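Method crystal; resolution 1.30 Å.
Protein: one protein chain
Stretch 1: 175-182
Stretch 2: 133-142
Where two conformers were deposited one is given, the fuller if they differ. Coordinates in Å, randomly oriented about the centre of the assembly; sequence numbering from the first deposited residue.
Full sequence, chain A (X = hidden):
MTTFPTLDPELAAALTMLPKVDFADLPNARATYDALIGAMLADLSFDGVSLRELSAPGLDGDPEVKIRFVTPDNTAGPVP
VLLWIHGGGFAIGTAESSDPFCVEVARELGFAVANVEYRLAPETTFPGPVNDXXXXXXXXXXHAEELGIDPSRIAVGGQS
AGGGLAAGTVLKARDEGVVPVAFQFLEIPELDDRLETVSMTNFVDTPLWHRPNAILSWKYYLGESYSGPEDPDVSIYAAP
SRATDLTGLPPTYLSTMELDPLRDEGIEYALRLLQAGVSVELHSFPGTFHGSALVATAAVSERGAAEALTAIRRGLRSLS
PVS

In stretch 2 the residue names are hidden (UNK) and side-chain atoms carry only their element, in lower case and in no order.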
# COMPACT_ATOMS: atom_id res chain seq x y z
N ASP A 175 4.53 17.43 6.20
CA ASP A 175 4.72 18.78 5.67
C ASP A 175 3.62 19.76 6.08
O ASP A 175 3.91 20.94 6.31
CB ASP A 175 4.83 18.72 4.16
CG ASP A 175 6.11 18.10 3.65
OD1 ASP A 175 7.02 17.82 4.46
OD2 ASP A 175 6.22 17.87 2.43
N GLU A 176 2.37 19.30 6.18
CA GLU A 176 1.29 20.22 6.52
C GLU A 176 1.15 20.43 8.02
O GLU A 176 0.60 21.49 8.39
CB GLU A 176 -0.04 19.69 5.96
CG GLU A 176 -0.12 19.72 4.44
CD GLU A 176 0.36 21.00 3.79
OE1 GLU A 176 0.11 22.12 4.32
OE2 GLU A 176 1.00 21.00 2.72
N GLY A 177 1.61 19.52 8.86
CA GLY A 177 1.66 19.72 10.29
C GLY A 177 0.34 19.65 11.02
O GLY A 177 0.25 20.14 12.15
N VAL A 178 -0.67 19.05 10.41
CA VAL A 178 -1.99 18.93 11.04
C VAL A 178 -2.16 17.59 11.75
O VAL A 178 -2.55 17.48 12.90
CB VAL A 178 -3.09 19.18 9.99
CG1 VAL A 178 -4.47 18.97 10.61
CG2 VAL A 178 -2.95 20.59 9.44
N VAL A 179 -1.86 16.50 11.05
CA VAL A 179 -2.14 15.16 11.59
C VAL A 179 -0.83 14.47 11.97
O VAL A 179 0.00 14.31 11.04
CB VAL A 179 -2.82 14.25 10.54
CG1 VAL A 179 -3.10 12.86 11.16
CG2 VAL A 179 -4.06 14.92 10.03
N PRO A 180 -0.65 14.06 13.21
CA PRO A 180 0.56 13.31 13.59
C PRO A 180 0.36 11.84 13.16
O PRO A 180 -0.70 11.24 13.40
CB PRO A 180 0.58 13.46 15.09
CG PRO A 180 -0.88 13.44 15.46
CD PRO A 180 -1.56 14.25 14.39
N VAL A 181 1.36 11.27 12.50
CA VAL A 181 1.34 9.85 12.12
C VAL A 181 2.35 9.09 12.99
O VAL A 181 3.54 9.50 13.03
CB VAL A 181 1.62 9.72 10.60
CG1 VAL A 181 1.72 8.23 10.27
CG2 VAL A 181 0.54 10.38 9.77
N ALA A 182 1.88 8.07 13.70
CA ALA A 182 2.71 7.33 14.66
C ALA A 182 3.60 6.27 14.00
O ALA A 182 4.65 5.91 14.53
CB ALA A 182 1.85 6.66 15.71
N UNK A 133 -6.54 9.99 -0.10
CA UNK A 133 -5.98 9.31 1.08
C UNK A 133 -5.73 10.32 2.20
O UNK A 133 -5.96 10.02 3.38
c UNK A 133 -4.68 8.61 0.66
s UNK A 133 -4.97 7.21 -0.49
N UNK A 134 -5.25 11.51 1.80
CA UNK A 134 -4.99 12.52 2.85
C UNK A 134 -6.32 13.03 3.42
O UNK A 134 -6.40 13.26 4.63
c UNK A 134 -4.09 15.99 3.16
c UNK A 134 -3.70 16.94 4.12
o UNK A 134 -2.55 17.44 6.18
c UNK A 134 -2.95 16.54 5.19
c UNK A 134 -2.95 14.30 4.41
c UNK A 134 -3.71 14.68 3.31
c UNK A 134 -4.10 13.63 2.31
c UNK A 134 -2.58 15.23 5.35
N UNK A 135 -7.32 13.13 2.55
CA UNK A 135 -8.64 13.54 3.06
C UNK A 135 -9.16 12.55 4.07
O UNK A 135 -9.75 12.95 5.09
c UNK A 135 -9.59 13.68 1.88
N UNK A 136 -8.96 11.25 3.83
CA UNK A 136 -9.40 10.21 4.76
C UNK A 136 -8.61 10.34 6.05
O UNK A 136 -9.13 10.21 7.16
c UNK A 136 -9.19 8.82 4.12
N UNK A 137 -7.30 10.62 6.00
CA UNK A 137 -6.47 10.80 7.19
C UNK A 137 -6.95 12.00 8.00
O UNK A 137 -7.09 11.88 9.23
c UNK A 137 -5.00 10.95 6.75
c UNK A 137 -2.60 11.50 7.46
c UNK A 137 -4.00 9.96 8.86
c UNK A 137 -4.03 11.17 7.92
N UNK A 138 -7.18 13.12 7.33
CA UNK A 138 -7.71 14.32 8.02
C UNK A 138 -9.01 14.00 8.74
O UNK A 138 -9.23 14.45 9.87
c UNK A 138 -7.01 17.07 5.31
c UNK A 138 -6.10 17.00 7.61
c UNK A 138 -7.94 15.42 6.97
c UNK A 138 -6.68 16.15 6.48
N UNK A 139 -9.87 13.27 8.04
CA UNK A 139 -11.17 12.93 8.63
C UNK A 139 -11.01 12.03 9.83
O UNK A 139 -11.63 12.30 10.88
c UNK A 139 -15.51 11.86 8.96
o UNK A 139 -16.69 9.97 9.75
c UNK A 139 -13.37 10.28 8.39
c UNK A 139 -13.28 11.65 8.14
c UNK A 139 -15.55 10.51 9.20
c UNK A 139 -14.37 12.46 8.43
c UNK A 139 -12.02 12.25 7.55
c UNK A 139 -14.48 9.67 8.93
N UNK A 140 -10.27 10.91 9.70
CA UNK A 140 -10.19 10.01 10.88
C UNK A 140 -9.56 10.70 12.07
O UNK A 140 -9.95 10.43 13.22
c UNK A 140 -8.13 8.71 10.13
c UNK A 140 -10.46 7.88 9.60
c UNK A 140 -7.57 7.31 9.88
c UNK A 140 -9.57 8.64 10.59
N UNK A 141 -8.60 11.60 11.84
CA UNK A 141 -7.92 12.29 12.92
C UNK A 141 -8.89 13.26 13.58
O UNK A 141 -8.98 13.26 14.82
n UNK A 141 -6.08 15.14 13.51
c UNK A 141 -5.30 13.36 14.56
c UNK A 141 -5.40 15.56 14.59
c UNK A 141 -6.69 13.04 12.36
c UNK A 141 -6.01 13.78 13.47
n UNK A 141 -4.94 14.50 15.24
N UNK A 142 -9.61 14.02 12.77
CA UNK A 142 -10.53 15.05 13.31
C UNK A 142 -11.72 14.43 13.99
O UNK A 142 -12.27 15.01 14.91
c UNK A 142 -11.02 15.97 12.20
O HOH W 1 -0.87 17.10 8.39

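Position 133 carries one carbon and then one sulfur, and neither reaches the first stretch. This is Cys 133, whose small, weakly polar side chain suits a buried place.

Position 134 has one carbon followed by a six-carbon ring bearing an oxygen, and that oxygen lies 3.4 Å from CB of Glu 176. This is Tyr 134. Its CA-to-CB bond points sideways, but with chi1 at t the long ring carries OH to the loop, where it hydrogen-bonds to water 1 (2.8 Å). The same water accepts from N of Val 179 (2.9 Å), so a polar tip on a long, flat side chain suits this place.

Positions 135 and 136 each show a single carbon, out of reach of the loop: Ala 135 and Ala 136. Both are buried, and a lone methyl takes little room on a helix face.

At position 137 four carbons fork at the second, and the fork carbon sits 3.8 Å from CG1 of Val 179. This is Leu 137, pointing toward the loop. Its CD2 also approaches CG2 of Val 181, at 4.1 Å, so one branched apolar side chain meets two valines.

Position 138 has the same four carbons, again forked at the second, and one carbon past the fork lies 3.9 Å from CG1 of Val 178 and 3.8 Å from CG2 of Val 179. This is Leu 138, and that carbon is CD2. The side chain starts sideways, yet its end comes nearer; a reach beyond CB is what makes these contacts possible.

Position 139 is one carbon and a six-carbon ring with an oxygen, not touching the loop: Tyr 139, whose mixed character suits partial exposure. Position 140 has four carbons forked at the first, one arm two carbons long, also out of contact: Ile 140, all carbon and so easily buried.

Position 141 bears one carbon and a five-membered ring of three carbons and two nitrogens. Its CB lies 3.8 Å from CG1 of Val 179, CA of Val 179 sits over one ring face, and a ring nitrogen comes within 3.5 Å of CD of Pro 180. This is His 141, and that nitrogen is NE2. The flat ring packs closely against the loop.

Position 142, a single carbon without contact, is Ala 142; its small methyl costs little when exposed.

The contact works by spacing. Leu 137 and His 141 stand one helical turn apart, as the bond from His 141 N to Leu 137 O (3.0 Å) confirms, and Tyr 134 and Leu 138 repeat that interval. Buried Val 179 packs against Leu 137, Leu 138 and His 141. No direct hydrogen bond crosses the contact; apolar packing is joined by the single water bridge from Tyr 134.

Stretch 2, residues 133-142: CYAALLYIHA
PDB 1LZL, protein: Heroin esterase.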